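Long-range contact in cellulose 1,4-beta-cellobiosidase (Thermobifida fusca, PDB 4JJJ), which probably hydrolyses cellulose to cellobiose, this chain being the family 48 glycosyl hydrolase part of a longer protein that also carries a carbohydrate-binding module: residues 123-129 and 270-274. The protein carries 1 engineered substitution. Sequence-based numbering, arbitrary orientation.
Sequences VPVGQDP and KYFKK. With BGC (beta-D-glucopyranose), chain D; BGC (beta-D-glucopyranose), chain B.
Phe272 lays one ring face against Asp128, joining two loops of the GH48 domain. Its CB lies 3.7 Å from Gln127 O. With CG anti to the carbonyl carbon (chi1 -65°), the ring extends along Asp128, whose CA sits over one face in a CH-pi contact, 4.0 Å from the centroid. CG and CD1 stay by Gln127 O, CE1 nears Asp128 CA and Pro129 CD, and CE2 and CZ reach Asp128 CB, 3.9 Å from CZ. The Asp128 carboxylate runs nearly parallel to the ring, 5° between planes; OD1 accepts from Leu130 N and Ala131 N, and OD2 is hydrogen-bonded to the Tyr97 and Tyr265 hydroxyls. With an alanine at Phe272, the face contact would be lost and a gap would probably open against Asp128 and Pro129. Alongside, Gly126 N donates to Tyr271 O at 2.9 Å. Lys273 folds back through its middle torsions, bringing NZ to a lone pair of Pro124 O at 2.7 Å. Tyr271 OH donates to O6 of the chain B glucose at 2.7 Å; Lys270 NZ bonds O2 of the chain D glucose and pairs with Glu108. Carbonyls of Pro124, Ala281 and Cys284 thus take up the buried Lys273 ammonium's N-H groups and probably stabilise its charge.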
loop_
_atom_site.group_PDB
_atom_site.type_symbol
_atom_site.label_atom_id
_atom_site.label_comp_id
_atom_site.label_asym_id
_atom_site.label_seq_id
_atom_site.Cartn_x
_atom_site.Cartn_y
_atom_site.Cartn_z
ATOM N N VAL A 123 -25.388 -15.854 -1.807
ATOM C CA VAL A 123 -25.103 -14.539 -1.266
ATOM C C VAL A 123 -25.200 -13.536 -2.402
ATOM O O VAL A 123 -24.520 -13.681 -3.390
ATOM C CB VAL A 123 -23.733 -14.526 -0.618
ATOM C CG1 VAL A 123 -23.306 -13.103 -0.370
ATOM C CG2 VAL A 123 -23.718 -15.327 0.662
ATOM N N PRO A 124 -26.114 -12.575 -2.300
ATOM C CA PRO A 124 -26.248 -11.578 -3.343
ATOM C C PRO A 124 -24.983 -10.698 -3.526
ATOM O O PRO A 124 -24.410 -10.298 -2.546
ATOM C CB PRO A 124 -27.440 -10.755 -2.901
ATOM C CG PRO A 124 -28.128 -11.545 -1.856
ATOM C CD PRO A 124 -27.157 -12.458 -1.255
ATOM N N VAL A 125 -24.604 -10.529 -4.774
ATOM C CA VAL A 125 -23.548 -9.614 -5.239
ATOM C C VAL A 125 -24.220 -8.505 -6.042
ATOM O O VAL A 125 -25.130 -8.702 -6.921
ATOM C CB VAL A 125 -22.475 -10.374 -6.017
ATOM C CG1 VAL A 125 -21.290 -9.540 -6.539
ATOM C CG2 VAL A 125 -21.956 -11.505 -5.125
ATOM N N GLY A 126 -23.748 -7.276 -5.771
ATOM C CA GLY A 126 -24.284 -6.141 -6.511
ATOM C C GLY A 126 -23.791 -5.971 -7.918
ATOM O O GLY A 126 -23.012 -6.800 -8.440
ATOM N N GLN A 127 -24.304 -4.950 -8.563
ATOM C CA GLN A 127 -23.909 -4.568 -9.901
ATOM C C GLN A 127 -22.645 -3.653 -9.764
ATOM O O GLN A 127 -22.544 -2.823 -8.884
ATOM C CB GLN A 127 -25.048 -3.820 -10.600
ATOM C CG GLN A 127 -26.169 -4.866 -11.021
ATOM C CD GLN A 127 -27.347 -4.290 -11.831
ATOM O OE1 GLN A 127 -27.504 -3.075 -11.925
ATOM N NE2 GLN A 127 -28.199 -5.184 -12.401
ATOM N N ASP A 128 -21.711 -3.873 -10.663
ATOM C CA ASP A 128 -20.599 -2.949 -10.801
ATOM C C ASP A 128 -20.949 -1.801 -11.695
ATOM O O ASP A 128 -21.151 -2.033 -12.903
ATOM C CB ASP A 128 -19.434 -3.775 -11.467
ATOM C CG ASP A 128 -18.229 -2.940 -11.942
ATOM O OD1 ASP A 128 -18.193 -1.709 -11.919
ATOM O OD2 ASP A 128 -17.283 -3.627 -12.496
ATOM N N PRO A 129 -20.938 -0.549 -11.163
ATOM C CA PRO A 129 -21.403 0.626 -11.906
ATOM C C PRO A 129 -20.296 1.371 -12.585
ATOM O O PRO A 129 -20.552 2.402 -13.176
ATOM C CB PRO A 129 -22.023 1.509 -10.816
ATOM C CG PRO A 129 -21.132 1.242 -9.658
ATOM C CD PRO A 129 -20.738 -0.229 -9.724
ATOM N N LYS A 270 -16.537 -4.947 -1.420
ATOM C CA LYS A 270 -15.901 -6.025 -2.103
ATOM C C LYS A 270 -16.826 -6.647 -3.152
ATOM O O LYS A 270 -16.407 -6.918 -4.266
ATOM C CB LYS A 270 -15.434 -7.037 -1.124
ATOM C CG LYS A 270 -14.555 -8.138 -1.631
ATOM C CD LYS A 270 -14.170 -9.189 -0.572
ATOM C CE LYS A 270 -13.319 -10.295 -1.160
ATOM N NZ LYS A 270 -12.940 -11.239 -0.096
ATOM N N TYR A 271 -18.042 -7.004 -2.706
ATOM C CA TYR A 271 -18.981 -7.649 -3.585
ATOM C C TYR A 271 -20.149 -6.723 -3.953
ATOM O O TYR A 271 -21.280 -7.181 -4.271
ATOM C CB TYR A 271 -19.479 -8.960 -2.969
ATOM C CG TYR A 271 -18.417 -10.014 -2.931
ATOM C CD1 TYR A 271 -18.041 -10.659 -4.083
ATOM C CD2 TYR A 271 -17.758 -10.314 -1.696
ATOM C CE1 TYR A 271 -16.985 -11.621 -4.055
ATOM C CE2 TYR A 271 -16.722 -11.254 -1.667
ATOM C CZ TYR A 271 -16.362 -11.873 -2.870
ATOM O OH TYR A 271 -15.335 -12.839 -2.760
ATOM N N PHE A 272 -19.875 -5.441 -4.043
ATOM C CA PHE A 272 -20.793 -4.421 -4.440
ATOM C C PHE A 272 -22.112 -4.506 -3.628
ATOM O O PHE A 272 -23.156 -4.237 -4.182
ATOM C CB PHE A 272 -21.026 -4.467 -5.971
ATOM C CG PHE A 272 -19.779 -4.136 -6.774
ATOM C CD1 PHE A 272 -19.433 -2.811 -7.017
ATOM C CD2 PHE A 272 -18.939 -5.170 -7.249
ATOM C CE1 PHE A 272 -18.219 -2.581 -7.666
ATOM C CE2 PHE A 272 -17.762 -4.906 -7.932
ATOM C CZ PHE A 272 -17.391 -3.583 -8.093
ATOM N N LYS A 273 -22.003 -4.875 -2.376
ATOM C CA LYS A 273 -23.182 -4.770 -1.489
ATOM C C LYS A 273 -23.513 -3.361 -1.214
ATOM O O LYS A 273 -22.669 -2.453 -1.140
ATOM C CB LYS A 273 -22.903 -5.381 -0.176
ATOM C CG LYS A 273 -22.590 -6.835 -0.142
ATOM C CD LYS A 273 -23.725 -7.746 -0.373
ATOM C CE LYS A 273 -23.559 -9.057 0.418
ATOM N NZ LYS A 273 -24.784 -9.854 0.086
ATOM N N LYS A 274 -24.784 -3.118 -0.920
ATOM C CA LYS A 274 -25.142 -1.812 -0.463
ATOM C C LYS A 274 -24.403 -1.485 0.833
ATOM O O LYS A 274 -24.304 -2.304 1.777
ATOM C CB LYS A 274 -26.622 -1.795 -0.136
ATOM C CG LYS A 274 -27.204 -0.467 0.353
ATOM C CD LYS A 274 -28.730 -0.655 0.543
ATOM C CE LYS A 274 -29.411 0.615 0.997
ATOM N NZ LYS A 274 -29.595 1.606 -0.103
HETATM C C2 BGC D . -9.458 -11.291 -1.893
HETATM C C3 BGC D . -10.092 -12.511 -2.529
HETATM C C4 BGC D . -9.607 -12.745 -3.948
HETATM C C5 BGC D . -8.104 -12.692 -4.037
HETATM C C6 BGC D . -7.527 -12.722 -5.403
HETATM C C1 BGC D . -7.920 -11.393 -2.045
HETATM O O2 BGC D . -9.826 -11.110 -0.532
HETATM O O3 BGC D . -11.539 -12.369 -2.518
HETATM O O4 BGC D . -10.064 -14.098 -4.287
HETATM O O5 BGC D . -7.596 -11.467 -3.424
HETATM O O6 BGC D . -6.113 -12.781 -5.382
HETATM C C2 BGC B . -10.604 -15.635 -5.895
HETATM C C3 BGC B . -11.360 -15.832 -7.202
HETATM C C4 BGC B . -12.817 -15.320 -7.054
HETATM C C5 BGC B . -12.786 -13.877 -6.542
HETATM C C6 BGC B . -14.222 -13.347 -6.208
HETATM C C1 BGC B . -10.646 -14.155 -5.520
HETATM O O2 BGC B . -9.267 -16.028 -6.137
HETATM O O3 BGC B . -11.353 -17.249 -7.493
HETATM O O4 BGC B . -13.468 -15.272 -8.323
HETATM O O5 BGC B . -12.033 -13.840 -5.324
HETATM O O6 BGC B . -14.821 -14.052 -5.121
#